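Local structure of carboxysome shell vertex protein CcmL (Nostoc sp., 4N8X) at residues A43-V48 and A77-I82. The protein probably forms the pentameric vertices of the carboxysome shell, the polyhedral compartment in which RuBisCO is sequestered for carbon dioxide fixation. Sequence-based numbering, arbitrary orientation.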
ATOM      1  N   ALA A  43      15.295  -4.631  -0.649  1.00 15.86           N
ATOM      2  CA  ALA A  43      15.262  -3.463   0.239  1.00 19.87           C
ATOM      3  C   ALA A  43      16.634  -2.788   0.292  1.00 17.83           C
ATOM      4  O   ALA A  43      17.660  -3.452   0.186  1.00 17.81           O
ATOM      5  CB  ALA A  43      14.833  -3.882   1.679  1.00 15.22           C
ATOM      6  N   ALA A  44      16.641  -1.483   0.534  1.00 13.76           N
ATOM      7  CA  ALA A  44      17.879  -0.745   0.715  1.00 16.10           C
ATOM      8  C   ALA A  44      18.407  -1.040   2.115  1.00 19.34           C
ATOM      9  O   ALA A  44      17.642  -1.194   3.078  1.00 22.52           O
ATOM     10  CB  ALA A  44      17.625   0.759   0.542  1.00 16.17           C
ATOM     11  N   ASP A  45      19.722  -1.132   2.248  1.00 19.16           N
ATOM     12  CA  ASP A  45      20.287  -1.305   3.584  1.00 16.00           C
ATOM     13  C   ASP A  45      21.498  -0.408   3.708  1.00 21.38           C
ATOM     14  O   ASP A  45      22.620  -0.854   3.691  1.00 18.62           O
ATOM     15  CB  ASP A  45      20.666  -2.758   3.833  1.00 16.20           C
ATOM     16  CG  ASP A  45      21.344  -2.984   5.220  1.00 26.65           C
ATOM     17  OD1 ASP A  45      21.358  -2.059   6.069  1.00 27.22           O
ATOM     18  OD2 ASP A  45      21.871  -4.105   5.479  1.00 21.48           O
ATOM     19  N   ASN A  46      21.276   0.881   3.811  1.00 18.21           N
ATOM     20  CA  ASN A  46      22.415   1.778   3.893  1.00 24.52           C
ATOM     21  C   ASN A  46      22.688   2.228   5.321  1.00 27.05           C
ATOM     22  O   ASN A  46      23.625   2.965   5.570  1.00 27.04           O
ATOM     23  CB  ASN A  46      22.257   2.963   2.933  1.00 28.53           C
ATOM     24  CG  ASN A  46      20.949   3.717   3.128  1.00 45.24           C
ATOM     25  OD1 ASN A  46      20.586   4.097   4.247  1.00 51.48           O
ATOM     26  ND2 ASN A  46      20.229   3.929   2.034  1.00 51.25           N
ATOM     27  N   SER A  47      21.897   1.729   6.271  1.00 22.54           N
ATOM     28  CA  SER A  47      21.942   2.264   7.635  1.00 28.72           C
ATOM     29  C   SER A  47      22.175   1.168   8.677  1.00 26.97           C
ATOM     30  O   SER A  47      22.637   1.419   9.766  1.00 26.41           O
ATOM     31  CB  SER A  47      20.600   2.979   7.922  1.00 35.09           C
ATOM     32  OG  SER A  47      20.212   2.876   9.279  1.00 41.86           O
ATOM     33  N   VAL A  48      21.808  -0.058   8.362  1.00 22.69           N
ATOM     34  CA  VAL A  48      21.818  -1.080   9.400  1.00 17.26           C
ATOM     35  C   VAL A  48      22.985  -2.065   9.230  1.00 17.81           C
ATOM     36  O   VAL A  48      23.703  -2.371  10.159  1.00 22.55           O
ATOM     37  CB  VAL A  48      20.456  -1.805   9.430  1.00 20.34           C
ATOM     38  CG1 VAL A  48      20.561  -3.121  10.191  1.00 25.79           C
ATOM     39  CG2 VAL A  48      19.381  -0.884  10.048  1.00 17.38           C
ATOM     40  N   ALA A  77      11.389   0.315   0.328  1.00 13.81           N
ATOM     41  CA  ALA A  77      11.666  -0.774   1.284  1.00 12.69           C
ATOM     42  C   ALA A  77      13.081  -0.639   1.791  1.00 13.23           C
ATOM     43  O   ALA A  77      14.010  -0.422   0.991  1.00 14.80           O
ATOM     44  CB  ALA A  77      11.436  -2.203   0.654  1.00 12.18           C
ATOM     45  N   ALA A  78      13.212  -0.640   3.120  1.00 17.28           N
ATOM     46  CA  ALA A  78      14.488  -0.449   3.795  1.00 20.23           C
ATOM     47  C   ALA A  78      14.623  -1.415   4.983  1.00 18.22           C
ATOM     48  O   ALA A  78      13.644  -1.692   5.698  1.00 15.57           O
ATOM     49  CB  ALA A  78      14.663   1.056   4.246  1.00 16.69           C
ATOM     50  N   VAL A  79      15.843  -1.896   5.198  1.00 18.08           N
ATOM     51  CA  VAL A  79      16.168  -2.637   6.402  1.00 18.24           C
ATOM     52  C   VAL A  79      16.297  -1.665   7.572  1.00 13.00           C
ATOM     53  O   VAL A  79      17.000  -0.678   7.480  1.00 14.66           O
ATOM     54  CB  VAL A  79      17.438  -3.478   6.187  1.00 20.88           C
ATOM     55  CG1 VAL A  79      17.927  -4.085   7.503  1.00 21.43           C
ATOM     56  CG2 VAL A  79      17.163  -4.566   5.144  1.00 16.10           C
ATOM     57  N   VAL A  80      15.539  -1.883   8.658  1.00 14.07           N
ATOM     58  CA  VAL A  80      15.596  -0.923   9.742  1.00 16.33           C
ATOM     59  C   VAL A  80      16.158  -1.517  11.019  1.00 16.75           C
ATOM     60  O   VAL A  80      16.564  -0.791  11.928  1.00 17.42           O
ATOM     61  CB  VAL A  80      14.223  -0.196  10.000  1.00 25.21           C
ATOM     62  CG1 VAL A  80      13.738   0.501   8.741  1.00 24.26           C
ATOM     63  CG2 VAL A  80      13.118  -1.167  10.512  1.00 14.67           C
ATOM     64  N   ALA A  81      16.185  -2.839  11.097  1.00 15.12           N
ATOM     65  CA  ALA A  81      16.656  -3.479  12.324  1.00 18.48           C
ATOM     66  C   ALA A  81      17.073  -4.913  12.033  1.00 20.49           C
ATOM     67  O   ALA A  81      16.515  -5.544  11.141  1.00 18.78           O
ATOM     68  CB  ALA A  81      15.539  -3.453  13.382  1.00 21.50           C
ATOM     69  N   ILE A  82      18.052  -5.412  12.785  1.00 19.10           N
ATOM     70  CA  ILE A  82      18.376  -6.838  12.788  1.00 18.24           C
ATOM     71  C   ILE A  82      17.752  -7.454  14.051  1.00 19.86           C
ATOM     72  O   ILE A  82      17.913  -6.946  15.168  1.00 20.42           O
ATOM     73  CB  ILE A  82      19.904  -7.071  12.812  1.00 17.29           C
ATOM     74  CG1 ILE A  82      20.539  -6.558  11.519  1.00 16.45           C
ATOM     75  CG2 ILE A  82      20.259  -8.575  13.090  1.00 18.78           C
ATOM     76  CD1 ILE A  82      22.051  -6.173  11.674  1.00 17.80           C
TER
HETATM   77  O   HOH W   1      19.481   0.324   6.390  1.00 24.81           O
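With CG1 anti to the backbone N in both V48 (chi1 163°) and V79 (171°), the two valines meet methyl to methyl, CG1 to CG1 at 3.9 Å. V48 CG1 also packs on I82, whose CG1 lies 3.7 Å from it, the two side chains lying alongside each other and pointing opposite ways; V48 CG2 instead drops onto the backbone, 3.4 Å from V80 O. Further back, A43 CB rests against A77 CB and, more loosely, V79 CG2, beside L27 of strand 24-30. Two backbone bonds tie A44 to the other strand: A44 N donates to A77 O (2.9 Å) and A44 O accepts from V79 N (2.9 Å). This single parallel bridge joins strands 39-44 and 77-88, as strands three and five are joined in the OB-fold barrel, and so closes an otherwise antiparallel sheet. Beyond it the two segments diverge and a water bridges them, donating to V79 O (2.9 Å) and D45 OD1 and accepting from S47 N. D45 forms an Asx motif: OD1 accepts from V48 N (3.1 Å) and from G49 N, OD2 from A50 N. An alanine at D45 would probably deprive these three amides of their carboxylate partner and leave the water less firmly held, freeing the turn that carries V48 to shift. A81 and I82 continue the sheet into a neighbouring subunit, whose K15 packs on V48.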